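Local coordinates for protein glycoside hydrolase YxiA (Bacillus licheniformis, PDB 3LV4) that probably hydrolyses O-glycosidic bonds of arabinan as a calcium-binding family 43 glycoside hydrolase, similar to arabinan endo-1,5-alpha-L-arabinosidases, at residues K5-E10 and L40-Q45; G130-G135 and Q186-K191; D148-F153 and G202-Y207; G194-R199 and D253-E258; D405-D410 and A430-G435. All coordinates share one frame; numbering follows the deposited sequence.

How the contacts relate
Contacts 1 to 4 belong to the family 43 catalytic region, whose five-bladed beta-propeller is built from successive antiparallel sheets; contact 5 lies in the C-terminal lipocalin-like domain. Contact 2 packs a loop onto the turn before strand 190-193, and contact 4 holds the loop from that strand to 200-208. Contact 3 interleaves with each of these two, which follow one another in series, the three centres 18 to 20 Å apart. Contact 1 closes first and lies about 42 Å from contact 2, centre to centre, across the chain's middle. Contact 5 comes last, about 27 Å from contact 3, centre to centre. Contact 3 thus joins strands beside the predicted site, contacts 1, 2 and 4 pack propeller loops, and contact 5 joins a hairpin of the other domain.

Contact 1: residues K5-E10 and L40-Q45; sequences KPVFSE and LMNWTQ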
# COMPACT_ATOMS: atom_id res chain seq x y z
N LYS A 5 9.04 21.29 -17.27
CA LYS A 5 9.17 19.84 -17.24
C LYS A 5 9.35 19.36 -15.80
O LYS A 5 10.12 19.94 -15.04
CB LYS A 5 10.34 19.39 -18.11
N PRO A 6 8.63 18.30 -15.42
CA PRO A 6 8.70 17.80 -14.04
C PRO A 6 10.09 17.30 -13.69
O PRO A 6 10.81 16.78 -14.54
CB PRO A 6 7.71 16.63 -14.03
CG PRO A 6 7.52 16.27 -15.45
CD PRO A 6 7.70 17.51 -16.25
N VAL A 7 10.46 17.46 -12.43
CA VAL A 7 11.75 17.00 -11.93
C VAL A 7 11.52 16.07 -10.76
O VAL A 7 10.73 16.37 -9.87
CB VAL A 7 12.63 18.18 -11.50
CG1 VAL A 7 13.91 17.69 -10.85
CG2 VAL A 7 12.94 19.07 -12.69
N PHE A 8 12.19 14.93 -10.77
CA PHE A 8 12.10 13.96 -9.68
C PHE A 8 13.47 13.79 -9.03
O PHE A 8 14.49 13.89 -9.71
CB PHE A 8 11.61 12.61 -10.21
CG PHE A 8 10.27 12.67 -10.87
CD1 PHE A 8 9.10 12.64 -10.12
CD2 PHE A 8 10.16 12.76 -12.25
CE1 PHE A 8 7.85 12.69 -10.73
CE2 PHE A 8 8.92 12.81 -12.87
CZ PHE A 8 7.77 12.78 -12.11
N SER A 9 13.48 13.54 -7.72
CA SER A 9 14.70 13.19 -7.01
C SER A 9 14.37 11.94 -6.21
O SER A 9 13.45 11.96 -5.39
CB SER A 9 15.12 14.32 -6.06
OG SER A 9 15.22 15.55 -6.75
N GLU A 10 15.11 10.87 -6.46
CA GLU A 10 14.71 9.55 -5.97
C GLU A 10 15.29 9.23 -4.60
O GLU A 10 16.37 9.70 -4.23
CB GLU A 10 15.14 8.44 -6.95
CG GLU A 10 14.89 8.73 -8.43
CD GLU A 10 13.41 8.87 -8.78
OE1 GLU A 10 12.55 8.77 -7.89
OE2 GLU A 10 13.12 9.08 -9.98
N LEU A 40 6.12 15.72 -3.11
CA LEU A 40 5.90 14.31 -3.42
C LEU A 40 6.63 13.86 -4.69
O LEU A 40 6.37 12.78 -5.22
CB LEU A 40 4.40 13.98 -3.54
CG LEU A 40 3.58 14.12 -2.25
CD1 LEU A 40 2.10 13.85 -2.51
CD2 LEU A 40 4.10 13.21 -1.13
N MSE A 41 7.56 14.69 -5.18
CA MSE A 41 8.31 14.38 -6.39
C MSE A 41 9.80 14.45 -6.16
O MSE A 41 10.56 13.62 -6.66
CB MSE A 41 7.93 15.35 -7.51
CG MSE A 41 6.45 15.33 -7.85
SE MSE A 41 6.00 16.88 -8.92
CE MSE A 41 7.09 16.49 -10.49
N ASN A 42 10.23 15.45 -5.40
CA ASN A 42 11.65 15.60 -5.11
C ASN A 42 11.95 15.27 -3.66
O ASN A 42 11.78 16.11 -2.77
CB ASN A 42 12.12 17.00 -5.49
CG ASN A 42 12.01 17.24 -6.98
OD1 ASN A 42 12.90 16.86 -7.75
ND2 ASN A 42 10.90 17.82 -7.40
N TRP A 43 12.37 14.03 -3.44
CA TRP A 43 12.63 13.54 -2.10
C TRP A 43 14.09 13.72 -1.71
O TRP A 43 14.98 13.68 -2.56
CB TRP A 43 12.26 12.06 -1.98
CG TRP A 43 10.80 11.78 -2.18
CD1 TRP A 43 10.17 11.54 -3.36
CD2 TRP A 43 9.78 11.72 -1.16
NE1 TRP A 43 8.82 11.33 -3.15
CE2 TRP A 43 8.56 11.44 -1.81
CE3 TRP A 43 9.78 11.88 0.23
CZ2 TRP A 43 7.35 11.32 -1.11
CZ3 TRP A 43 8.58 11.75 0.92
CH2 TRP A 43 7.38 11.48 0.25
N THR A 44 14.30 13.93 -0.41
CA THR A 44 15.63 14.00 0.17
C THR A 44 15.79 12.84 1.15
O THR A 44 14.96 12.65 2.04
CB THR A 44 15.83 15.33 0.90
OG1 THR A 44 15.76 16.39 -0.06
CG2 THR A 44 17.18 15.36 1.60
N GLN A 45 16.85 12.06 0.99
CA GLN A 45 17.09 10.95 1.89
C GLN A 45 17.56 11.47 3.24
O GLN A 45 18.48 12.28 3.32
CB GLN A 45 18.15 10.02 1.30
CG GLN A 45 18.26 8.68 2.02
CD GLN A 45 17.33 7.64 1.44
OE1 GLN A 45 17.22 7.50 0.22
NE2 GLN A 45 16.64 6.91 2.32
O HOH W 1 10.61 10.90 -6.63
O HOH W 2 17.12 12.19 -3.76
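Asn42 reaches from its loop to Val7 and Ser9 with every atom of its side chain. CB lies 3.6 Å from Ser9 OG, and CG, held anti to the carbonyl carbon (chi1 -64°), carries the amide in between the two partners. OD1 accepts from Ser9 OG at 2.8 Å, the hydroxyl lying in the carbonyl plane on a lone pair. ND2 turns instead to Val7 O, but that bond is weak because its N-H points poorly at the oxygen (123°). An alanine here would probably leave Ser9 OG without this acceptor and the carbonyl of Val7 without its weak donor. Behind the amide the backbones form a single beta bridge, with Ser9 N donating to Met41 O at 3.1 Å and Trp43 N to Ser9 O at 3.0 Å. In this way the N-terminal tail is laid beside the chain entering strand 44-47, the outermost strand of the first blade of the five-bladed propeller characteristic of family 43. Selenomethionine Met41 bends at its last torsion, bringing CE to 3.6 Å from Pro6 CB and to 3.9 Å from Phe8 CE1. Farther along, one water donates to both Glu10 O and Trp43 O.

Contact 2: residues G130-G135 and Q186-K191; sequences GISNDG and QGYGKK
Asp134 and Gly187 meet backbone to backbone, their CA atoms 4.1 Å apart, where a type I turn from Ser132 to Gly135 abuts a type II' turn from Gln186 to Gly189. The second turn leads into strand 190-193, the outer edge of a propeller blade, while the first belongs to the loop after strand 118-126 of the preceding blade. Gly187 CA sits 3.3 Å from Asn133 O as a CA-H...O contact, and any CB at this glycine would collide with Asp134 CB. The side-chain contact centres on Tyr188, whose ring slides beneath Asn133. Asn133 CB stands over one face, 3.9 Å from the centroid and displaced toward the rim, and the amide plane is tilted 47° from the ring. Ser132 CB approaches the ring in its plane, 3.5 Å from Tyr188 OH. That hydroxyl is gripped twice: it accepts from Asn133 N at 3.2 Å along an almost straight line (174°), and it is also hydrogen-bonded to Lys125 O. Both bonds hold the hydroxyl, while Asn133 CB and Ser132 CB limit the ring's turning. Beside it an ST turn shapes the first loop, where Ser132 OG, itself bonded to Thr136 O, accepts from Asp134 N at 3.2 Å.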
# COMPACT_ATOMS: atom_id res chain seq x y z
N GLY A 130 5.73 -20.73 23.76
CA GLY A 130 4.92 -20.71 24.97
C GLY A 130 3.73 -19.78 24.85
O GLY A 130 3.23 -19.51 23.76
N ILE A 131 3.29 -19.27 25.99
CA ILE A 131 2.06 -18.47 26.08
C ILE A 131 2.18 -17.17 25.29
O ILE A 131 3.12 -16.40 25.47
CB ILE A 131 1.75 -18.16 27.55
CG1 ILE A 131 1.52 -19.48 28.30
CG2 ILE A 131 0.55 -17.22 27.66
CD1 ILE A 131 1.53 -19.32 29.80
N SER A 132 1.21 -16.94 24.41
CA SER A 132 1.20 -15.77 23.54
C SER A 132 0.48 -14.61 24.21
O SER A 132 -0.02 -14.74 25.34
CB SER A 132 0.49 -16.10 22.23
OG SER A 132 -0.91 -16.04 22.38
N ASN A 133 0.39 -13.49 23.51
CA ASN A 133 -0.29 -12.32 24.06
C ASN A 133 -1.81 -12.48 24.21
O ASN A 133 -2.45 -11.63 24.82
CB ASN A 133 0.06 -11.07 23.26
CG ASN A 133 1.52 -10.68 23.41
OD1 ASN A 133 2.12 -10.90 24.46
ND2 ASN A 133 2.10 -10.13 22.37
N ASP A 134 -2.39 -13.55 23.66
CA ASP A 134 -3.82 -13.79 23.90
C ASP A 134 -4.06 -14.88 24.94
O ASP A 134 -5.21 -15.23 25.23
CB ASP A 134 -4.61 -14.01 22.60
CG ASP A 134 -4.51 -15.43 22.06
OD1 ASP A 134 -3.88 -16.30 22.69
OD2 ASP A 134 -5.09 -15.67 20.98
N GLY A 135 -2.97 -15.37 25.52
CA GLY A 135 -3.04 -16.35 26.60
C GLY A 135 -2.93 -17.79 26.13
O GLY A 135 -2.53 -18.66 26.90
N GLN A 186 -7.26 -7.03 25.08
CA GLN A 186 -7.51 -7.34 23.67
C GLN A 186 -6.71 -8.49 23.07
O GLN A 186 -7.03 -8.97 21.98
CB GLN A 186 -7.26 -6.10 22.81
CG GLN A 186 -8.09 -4.91 23.17
CD GLN A 186 -7.81 -3.78 22.21
OE1 GLN A 186 -8.35 -3.74 21.11
NE2 GLN A 186 -6.93 -2.88 22.60
N GLY A 187 -5.66 -8.94 23.76
CA GLY A 187 -4.76 -9.92 23.16
C GLY A 187 -4.15 -9.38 21.87
O GLY A 187 -3.59 -8.28 21.87
N TYR A 188 -4.25 -10.12 20.78
CA TYR A 188 -3.73 -9.64 19.50
C TYR A 188 -4.73 -8.77 18.74
O TYR A 188 -4.42 -8.24 17.67
CB TYR A 188 -3.26 -10.80 18.61
CG TYR A 188 -2.00 -11.46 19.13
CD1 TYR A 188 -0.78 -10.77 19.10
CD2 TYR A 188 -2.01 -12.75 19.65
CE1 TYR A 188 0.38 -11.36 19.57
CE2 TYR A 188 -0.85 -13.34 20.12
CZ TYR A 188 0.34 -12.63 20.08
OH TYR A 188 1.50 -13.20 20.56
N GLY A 189 -5.94 -8.64 19.30
CA GLY A 189 -6.98 -7.86 18.66
C GLY A 189 -7.88 -8.67 17.75
O GLY A 189 -8.00 -9.89 17.89
N LYS A 190 -8.53 -7.98 16.80
CA LYS A 190 -9.54 -8.59 15.95
C LYS A 190 -8.97 -8.85 14.56
O LYS A 190 -8.34 -7.96 13.98
CB LYS A 190 -10.76 -7.67 15.85
CG LYS A 190 -11.78 -8.07 14.80
CD LYS A 190 -12.85 -6.98 14.60
CE LYS A 190 -14.04 -7.55 13.84
NZ LYS A 190 -15.10 -6.53 13.57
N LYS A 191 -9.17 -10.05 14.04
CA LYS A 191 -8.65 -10.37 12.71
C LYS A 191 -9.51 -9.73 11.62
O LYS A 191 -10.74 -9.70 11.73
CB LYS A 191 -8.56 -11.89 12.50
CG LYS A 191 -7.86 -12.28 11.20
CD LYS A 191 -7.49 -13.76 11.13
CE LYS A 191 -8.70 -14.64 10.87
NZ LYS A 191 -8.32 -16.07 10.59

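Contact 3: residues D148-F153 and G202-Y207; sequences DPHTFF and GAYILY
His150 lies flat against Tyr204, the two rings stacked face to face with centroids 3.5 Å apart and planes only 6° from parallel. The overlap is close to full: Tyr204 CE2 sits over the centre of the imidazole, and His150 CE1 over the centre of the phenol. An in-plane bond fixes the imidazole's rotation, since ND1 accepts from Ile205 N at 3.0 Å with the N-H pointing almost straight at it (165°). His150, with CG anti to its backbone N (chi1 174°), reaches toward strand 200-208, and Tyr204 lies beside it to offer a face. On the opposite face of the imidazole lies Phe152 CD2, so the histidine is layered between two aromatic residues. Phe152 in turn receives Ile205 over its ring, with CB 4.1 Å from the centroid and CD1 3.7 Å from CZ. Toward the start of the strands the contact becomes polar. Two waters fill the step between the backbones: one lies 2.7 Å from both Asp148 O and Ala203 O, and the other donates to Asp148 O while accepting from Ala203 N. Asp148 OD2 adds a weak bond from Gly202 N. Further out, Asp148 touches His291, and its side chain comes within about 4 Å of that of Glu201. Strands 150-153 and 200-208 run nearly parallel, bridged by side chains and water, as expected of axis-lining strands in neighbouring blades of the family 43 five-bladed propeller; here they frame the predicted active site, where Asp148 probably tunes and orients the proton donor Glu201.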
# COMPACT_ATOMS: atom_id res chain seq x y z
N ASP A 148 4.71 -4.56 10.76
CA ASP A 148 3.91 -3.81 9.77
C ASP A 148 2.69 -3.07 10.34
O ASP A 148 1.60 -3.19 9.79
CB ASP A 148 3.44 -4.74 8.64
CG ASP A 148 4.58 -5.26 7.78
OD1 ASP A 148 5.76 -4.99 8.11
OD2 ASP A 148 4.27 -5.94 6.77
N PRO A 149 2.88 -2.27 11.40
CA PRO A 149 1.74 -1.51 11.92
C PRO A 149 1.35 -0.29 11.08
O PRO A 149 2.18 0.30 10.38
CB PRO A 149 2.27 -1.02 13.27
CG PRO A 149 3.75 -0.82 13.00
CD PRO A 149 4.10 -2.04 12.19
N HIS A 150 0.07 0.07 11.16
CA HIS A 150 -0.40 1.39 10.78
C HIS A 150 -1.34 1.88 11.87
O HIS A 150 -2.40 1.28 12.11
CB HIS A 150 -1.15 1.36 9.45
CG HIS A 150 -1.77 2.68 9.10
ND1 HIS A 150 -2.94 2.79 8.37
CD2 HIS A 150 -1.40 3.94 9.42
CE1 HIS A 150 -3.24 4.07 8.24
NE2 HIS A 150 -2.33 4.79 8.86
N THR A 151 -0.95 2.96 12.53
CA THR A 151 -1.72 3.52 13.63
C THR A 151 -2.43 4.76 13.14
O THR A 151 -1.79 5.68 12.61
CB THR A 151 -0.80 3.87 14.81
OG1 THR A 151 -0.19 2.66 15.30
CG2 THR A 151 -1.59 4.54 15.93
N PHE A 152 -3.74 4.80 13.29
CA PHE A 152 -4.51 5.87 12.67
C PHE A 152 -5.74 6.20 13.49
O PHE A 152 -6.28 5.35 14.20
CB PHE A 152 -4.95 5.46 11.26
CG PHE A 152 -5.93 4.32 11.24
CD1 PHE A 152 -7.30 4.56 11.11
CD2 PHE A 152 -5.49 3.01 11.34
CE1 PHE A 152 -8.21 3.51 11.09
CE2 PHE A 152 -6.40 1.95 11.32
CZ PHE A 152 -7.76 2.20 11.20
N PHE A 153 -6.18 7.45 13.37
CA PHE A 153 -7.43 7.88 13.98
C PHE A 153 -8.58 7.61 13.00
O PHE A 153 -8.44 7.88 11.80
CB PHE A 153 -7.40 9.37 14.27
CG PHE A 153 -6.48 9.76 15.40
CD1 PHE A 153 -5.20 10.24 15.14
CD2 PHE A 153 -6.91 9.69 16.72
CE1 PHE A 153 -4.36 10.62 16.18
CE2 PHE A 153 -6.08 10.06 17.77
CZ PHE A 153 -4.80 10.53 17.50
N GLY A 202 1.55 -5.64 5.19
CA GLY A 202 1.55 -4.24 4.82
C GLY A 202 0.19 -3.58 4.79
O GLY A 202 -0.11 -2.81 3.87
N ALA A 203 -0.65 -3.88 5.79
CA ALA A 203 -1.96 -3.25 5.91
C ALA A 203 -1.88 -1.72 6.05
O ALA A 203 -0.96 -1.18 6.67
CB ALA A 203 -2.72 -3.83 7.10
N TYR A 204 -2.85 -1.03 5.47
CA TYR A 204 -2.93 0.41 5.62
C TYR A 204 -4.39 0.82 5.45
O TYR A 204 -5.01 0.44 4.46
CB TYR A 204 -2.04 1.12 4.59
CG TYR A 204 -1.73 2.54 5.02
CD1 TYR A 204 -2.58 3.59 4.68
CD2 TYR A 204 -0.61 2.83 5.79
CE1 TYR A 204 -2.32 4.88 5.09
CE2 TYR A 204 -0.34 4.11 6.21
CZ TYR A 204 -1.19 5.14 5.85
OH TYR A 204 -0.92 6.42 6.27
N ILE A 205 -4.92 1.58 6.40
CA ILE A 205 -6.33 1.98 6.32
C ILE A 205 -6.50 3.48 6.08
O ILE A 205 -6.01 4.31 6.86
CB ILE A 205 -7.14 1.51 7.56
CG1 ILE A 205 -7.23 -0.03 7.55
CG2 ILE A 205 -8.55 2.12 7.54
CD1 ILE A 205 -7.66 -0.64 8.87
N LEU A 206 -7.20 3.82 4.99
CA LEU A 206 -7.47 5.22 4.66
C LEU A 206 -8.96 5.48 4.47
O LEU A 206 -9.63 4.79 3.69
CB LEU A 206 -6.72 5.63 3.38
CG LEU A 206 -6.90 7.11 3.03
CD1 LEU A 206 -6.17 7.95 4.07
CD2 LEU A 206 -6.40 7.44 1.64
N TYR A 207 -9.48 6.48 5.18
CA TYR A 207 -10.86 6.91 5.03
C TYR A 207 -10.99 7.93 3.90
O TYR A 207 -10.14 8.81 3.76
CB TYR A 207 -11.34 7.55 6.33
CG TYR A 207 -12.79 8.01 6.32
CD1 TYR A 207 -13.13 9.35 6.17
CD2 TYR A 207 -13.83 7.09 6.48
CE1 TYR A 207 -14.46 9.77 6.18
CE2 TYR A 207 -15.15 7.50 6.50
CZ TYR A 207 -15.46 8.83 6.35
OH TYR A 207 -16.79 9.22 6.36
O HOH W 3 1.55 -1.57 7.59
O HOH W 4 0.13 -5.03 8.21

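Contact 4: residues G194-R199 and D253-E258; sequences GGNHSR and DVRGKE
Asn196 and Ser198 project from one loop onto the backbone of Arg255 and Gly256 in the other, and hydrogen bonds do most of the joining. Asn196 ND2 donates to Gly256 O at 2.9 Å, with the acceptor close to the amide plane and the N-H nearly straight (165°). Ser198 OG accepts from Gly256 N at 3.0 Å and donates to Gly195 O at 2.7 Å, linking the two loops through one hydroxyl. A third direct bond, from Gly194 N to Val254 O, meets the carbonyl almost end-on but has a bent N-H (132°). Replacing Asn196 by a leucine would probably leave Gly256 O without this donor and set an apolar branch against the backbone carbonyls of Gly256 and Lys257. Water supplies a further link, donating to Gly194 O and accepting from Arg255 NH1. Charge enters through Arg199, in a salt bridge to Asp264. Strand 200-208, with the predicted proton donor Glu201, follows. Van der Waals contact is lighter: Arg255 CB rests 3.5 Å from Gly194 O, and its extended chain carries CD past Asn196 ND2. Because Ser198 OG spends its proton on Gly195 O, its oxygen is left to receive Gly256 N, so one side chain satisfies both backbone groups.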
# COMPACT_ATOMS: atom_id res chain seq x y z
N GLY A 194 -6.88 -13.26 6.64
CA GLY A 194 -5.70 -14.10 6.69
C GLY A 194 -5.78 -15.31 7.61
O GLY A 194 -6.83 -15.64 8.15
N GLY A 195 -4.63 -15.96 7.78
CA GLY A 195 -4.55 -17.18 8.54
C GLY A 195 -3.74 -18.19 7.75
O GLY A 195 -3.63 -18.07 6.53
N ASN A 196 -3.17 -19.17 8.44
CA ASN A 196 -2.47 -20.26 7.77
C ASN A 196 -1.34 -19.81 6.85
O ASN A 196 -1.14 -20.37 5.78
CB ASN A 196 -3.46 -21.14 7.00
CG ASN A 196 -4.48 -21.79 7.90
OD1 ASN A 196 -4.19 -22.08 9.07
ND2 ASN A 196 -5.68 -22.04 7.38
N HIS A 197 -0.59 -18.80 7.28
CA HIS A 197 0.59 -18.36 6.55
C HIS A 197 0.26 -17.89 5.12
O HIS A 197 0.94 -18.27 4.16
CB HIS A 197 1.66 -19.46 6.54
CG HIS A 197 2.21 -19.78 7.90
ND1 HIS A 197 1.79 -20.86 8.64
CD2 HIS A 197 3.16 -19.16 8.65
CE1 HIS A 197 2.45 -20.90 9.79
NE2 HIS A 197 3.29 -19.88 9.81
N SER A 198 -0.77 -17.05 5.00
CA SER A 198 -1.12 -16.42 3.73
C SER A 198 -0.14 -15.30 3.45
O SER A 198 0.29 -14.59 4.36
CB SER A 198 -2.50 -15.78 3.83
OG SER A 198 -3.48 -16.72 4.24
N ARG A 199 0.18 -15.09 2.18
CA ARG A 199 1.13 -14.04 1.83
C ARG A 199 0.39 -12.73 1.73
O ARG A 199 0.08 -12.25 0.63
CB ARG A 199 1.90 -14.39 0.56
CG ARG A 199 2.74 -15.66 0.73
CD ARG A 199 4.01 -15.65 -0.13
NE ARG A 199 3.69 -15.69 -1.55
CZ ARG A 199 4.58 -15.50 -2.52
NH1 ARG A 199 5.85 -15.24 -2.21
NH2 ARG A 199 4.21 -15.56 -3.79
N ASP A 253 -12.71 -14.18 5.78
CA ASP A 253 -12.71 -15.60 5.41
C ASP A 253 -11.59 -16.01 4.46
O ASP A 253 -11.46 -17.19 4.12
CB ASP A 253 -14.05 -15.99 4.80
CG ASP A 253 -15.20 -15.83 5.77
OD1 ASP A 253 -15.04 -16.21 6.95
OD2 ASP A 253 -16.25 -15.30 5.35
N VAL A 254 -10.79 -15.04 4.04
CA VAL A 254 -9.71 -15.27 3.08
C VAL A 254 -8.44 -15.75 3.78
O VAL A 254 -7.91 -15.05 4.64
CB VAL A 254 -9.38 -13.98 2.32
CG1 VAL A 254 -8.23 -14.19 1.32
CG2 VAL A 254 -10.62 -13.44 1.61
N ARG A 255 -7.97 -16.93 3.42
CA ARG A 255 -6.74 -17.48 3.99
C ARG A 255 -6.31 -18.72 3.21
O ARG A 255 -7.12 -19.33 2.50
CB ARG A 255 -6.95 -17.86 5.45
CG ARG A 255 -8.01 -18.94 5.67
CD ARG A 255 -8.05 -19.35 7.12
NE ARG A 255 -9.05 -20.38 7.40
CZ ARG A 255 -10.32 -20.11 7.70
NH1 ARG A 255 -10.75 -18.85 7.74
NH2 ARG A 255 -11.16 -21.11 7.94
N GLY A 256 -5.05 -19.09 3.35
CA GLY A 256 -4.55 -20.33 2.80
C GLY A 256 -5.19 -21.54 3.44
O GLY A 256 -5.75 -21.45 4.53
N LYS A 257 -5.11 -22.67 2.76
CA LYS A 257 -5.69 -23.92 3.23
C LYS A 257 -5.04 -24.38 4.52
O LYS A 257 -3.83 -24.20 4.71
CB LYS A 257 -5.48 -25.00 2.17
CG LYS A 257 -6.72 -25.75 1.75
CD LYS A 257 -7.66 -24.89 0.92
CE LYS A 257 -8.89 -25.70 0.48
NZ LYS A 257 -9.89 -24.89 -0.27
N GLU A 258 -5.82 -24.99 5.41
CA GLU A 258 -5.26 -25.58 6.63
C GLU A 258 -4.08 -26.48 6.29
O GLU A 258 -4.16 -27.29 5.37
CB GLU A 258 -6.32 -26.39 7.36
CG GLU A 258 -5.77 -27.18 8.54
CD GLU A 258 -5.52 -26.31 9.76
OE1 GLU A 258 -5.90 -25.12 9.72
OE2 GLU A 258 -4.96 -26.81 10.75
O HOH W 5 -9.51 -16.26 7.56

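Contact 5: residues D405-D410 and A430-G435; sequences DGKTYD and ALSREG
Tyr409 meets Ser432 through its first torsion: CG stands anti to the carbonyl carbon (chi1 -65°), which lays the ring against the serine, with Ser432 CB over one face, 4.0 Å from the centroid, in a CH-pi contact displaced toward the rim. Ser432 OG, set between its own backbone N and carbonyl carbon (chi1 66°), bonds to Asp436 OD2. Tyr409 CB packs at 3.8 Å on Ala430 CB. Alongside, Glu434 bends at its second torsion and folds its carboxylate back, so that OE1 lies 3.4 Å from Lys407 CG while the charged tips stay apart. The lysine's own bend, at its third torsion, belongs to the outer chain, where NZ makes a salt bridge to Asp436. The backbones pair as an antiparallel hairpin, strands 407-418 and 423-432 of the lipocalin-like domain. Asp410 and Leu431 form a hydrogen-bonded pair, with Asp410 N to Leu431 O at 2.9 Å and Leu431 N to Asp410 O at 3.0 Å. Toward Ser432, where a type I turn begins, water takes over the bridging: one molecule accepts from Arg433 N and donates to Thr408 O, and another accepts from Thr408 N and donates to Glu434 OE1 at 2.8 Å. Asp436 thus takes Tyr409 OH on OD1 and both Ser432 OG and Lys407 NZ on OD2, which probably keeps it charged and ties both strands to one carboxylate.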
# COMPACT_ATOMS: atom_id res chain seq x y z
N ASP A 405 -13.22 -8.52 -22.27
CA ASP A 405 -12.91 -9.81 -21.64
C ASP A 405 -14.06 -10.31 -20.77
O ASP A 405 -13.83 -10.94 -19.72
CB ASP A 405 -11.60 -9.72 -20.83
CG ASP A 405 -10.35 -9.57 -21.72
OD1 ASP A 405 -10.25 -10.27 -22.75
OD2 ASP A 405 -9.45 -8.76 -21.38
N GLY A 406 -15.29 -10.03 -21.20
CA GLY A 406 -16.49 -10.49 -20.50
C GLY A 406 -16.83 -9.72 -19.24
O GLY A 406 -17.73 -10.10 -18.49
N LYS A 407 -16.12 -8.62 -19.00
CA LYS A 407 -16.30 -7.85 -17.77
C LYS A 407 -16.57 -6.38 -18.06
O LYS A 407 -16.35 -5.90 -19.18
CB LYS A 407 -15.07 -8.00 -16.87
CG LYS A 407 -14.99 -9.38 -16.23
CD LYS A 407 -13.72 -9.58 -15.46
CE LYS A 407 -12.54 -9.74 -16.40
NZ LYS A 407 -11.31 -10.06 -15.65
N THR A 408 -17.09 -5.67 -17.06
CA THR A 408 -17.34 -4.24 -17.16
C THR A 408 -16.41 -3.51 -16.21
O THR A 408 -16.28 -3.89 -15.05
CB THR A 408 -18.79 -3.89 -16.80
OG1 THR A 408 -19.68 -4.54 -17.72
CG2 THR A 408 -19.01 -2.38 -16.89
N TYR A 409 -15.75 -2.47 -16.72
CA TYR A 409 -14.76 -1.73 -15.95
C TYR A 409 -15.18 -0.29 -15.82
O TYR A 409 -15.58 0.34 -16.80
CB TYR A 409 -13.40 -1.77 -16.66
CG TYR A 409 -12.79 -3.14 -16.75
CD1 TYR A 409 -13.17 -4.03 -17.75
CD2 TYR A 409 -11.83 -3.55 -15.83
CE1 TYR A 409 -12.61 -5.30 -17.84
CE2 TYR A 409 -11.26 -4.82 -15.91
CZ TYR A 409 -11.66 -5.68 -16.92
OH TYR A 409 -11.09 -6.93 -17.00
N ASP A 410 -15.09 0.23 -14.60
CA ASP A 410 -15.44 1.62 -14.32
C ASP A 410 -14.19 2.33 -13.85
O ASP A 410 -13.51 1.87 -12.94
CB ASP A 410 -16.50 1.68 -13.22
CG ASP A 410 -17.86 1.21 -13.71
OD1 ASP A 410 -18.50 1.98 -14.46
OD2 ASP A 410 -18.28 0.09 -13.37
N ALA A 430 -9.16 1.76 -14.63
CA ALA A 430 -10.50 1.28 -14.31
C ALA A 430 -10.48 -0.09 -13.62
O ALA A 430 -9.48 -0.80 -13.65
CB ALA A 430 -11.36 1.24 -15.58
N LEU A 431 -11.61 -0.44 -13.01
CA LEU A 431 -11.73 -1.68 -12.24
C LEU A 431 -13.04 -2.37 -12.56
O LEU A 431 -14.06 -1.72 -12.78
CB LEU A 431 -11.72 -1.37 -10.74
CG LEU A 431 -10.42 -0.91 -10.07
CD1 LEU A 431 -10.69 -0.36 -8.67
CD2 LEU A 431 -9.41 -2.06 -10.00
N SER A 432 -13.01 -3.70 -12.55
CA SER A 432 -14.22 -4.52 -12.66
C SER A 432 -14.68 -4.98 -11.28
O SER A 432 -13.90 -4.97 -10.32
CB SER A 432 -13.92 -5.77 -13.49
OG SER A 432 -12.99 -6.58 -12.79
N ARG A 433 -15.94 -5.41 -11.20
CA ARG A 433 -16.45 -5.98 -9.96
C ARG A 433 -15.57 -7.16 -9.53
O ARG A 433 -15.36 -7.40 -8.33
CB ARG A 433 -17.90 -6.46 -10.16
CG ARG A 433 -18.56 -6.95 -8.89
CD ARG A 433 -20.06 -7.16 -9.11
NE ARG A 433 -20.39 -8.54 -9.42
CZ ARG A 433 -21.58 -8.93 -9.88
NH1 ARG A 433 -22.53 -8.02 -10.09
NH2 ARG A 433 -21.82 -10.21 -10.14
N GLU A 434 -15.06 -7.88 -10.52
CA GLU A 434 -14.23 -9.06 -10.28
C GLU A 434 -12.91 -8.72 -9.58
O GLU A 434 -12.25 -9.60 -9.02
CB GLU A 434 -13.96 -9.79 -11.60
CG GLU A 434 -15.16 -10.62 -12.09
CD GLU A 434 -16.22 -9.80 -12.81
OE1 GLU A 434 -16.01 -8.60 -13.06
OE2 GLU A 434 -17.27 -10.38 -13.14
N GLY A 435 -12.53 -7.46 -9.64
CA GLY A 435 -11.40 -6.97 -8.86
C GLY A 435 -10.10 -6.83 -9.62
O GLY A 435 -9.04 -6.76 -9.00
O HOH W 6 -17.77 -7.28 -14.73
O HOH W 7 -18.02 -4.73 -13.09
O HOH W 8 -16.95 -1.77 -11.78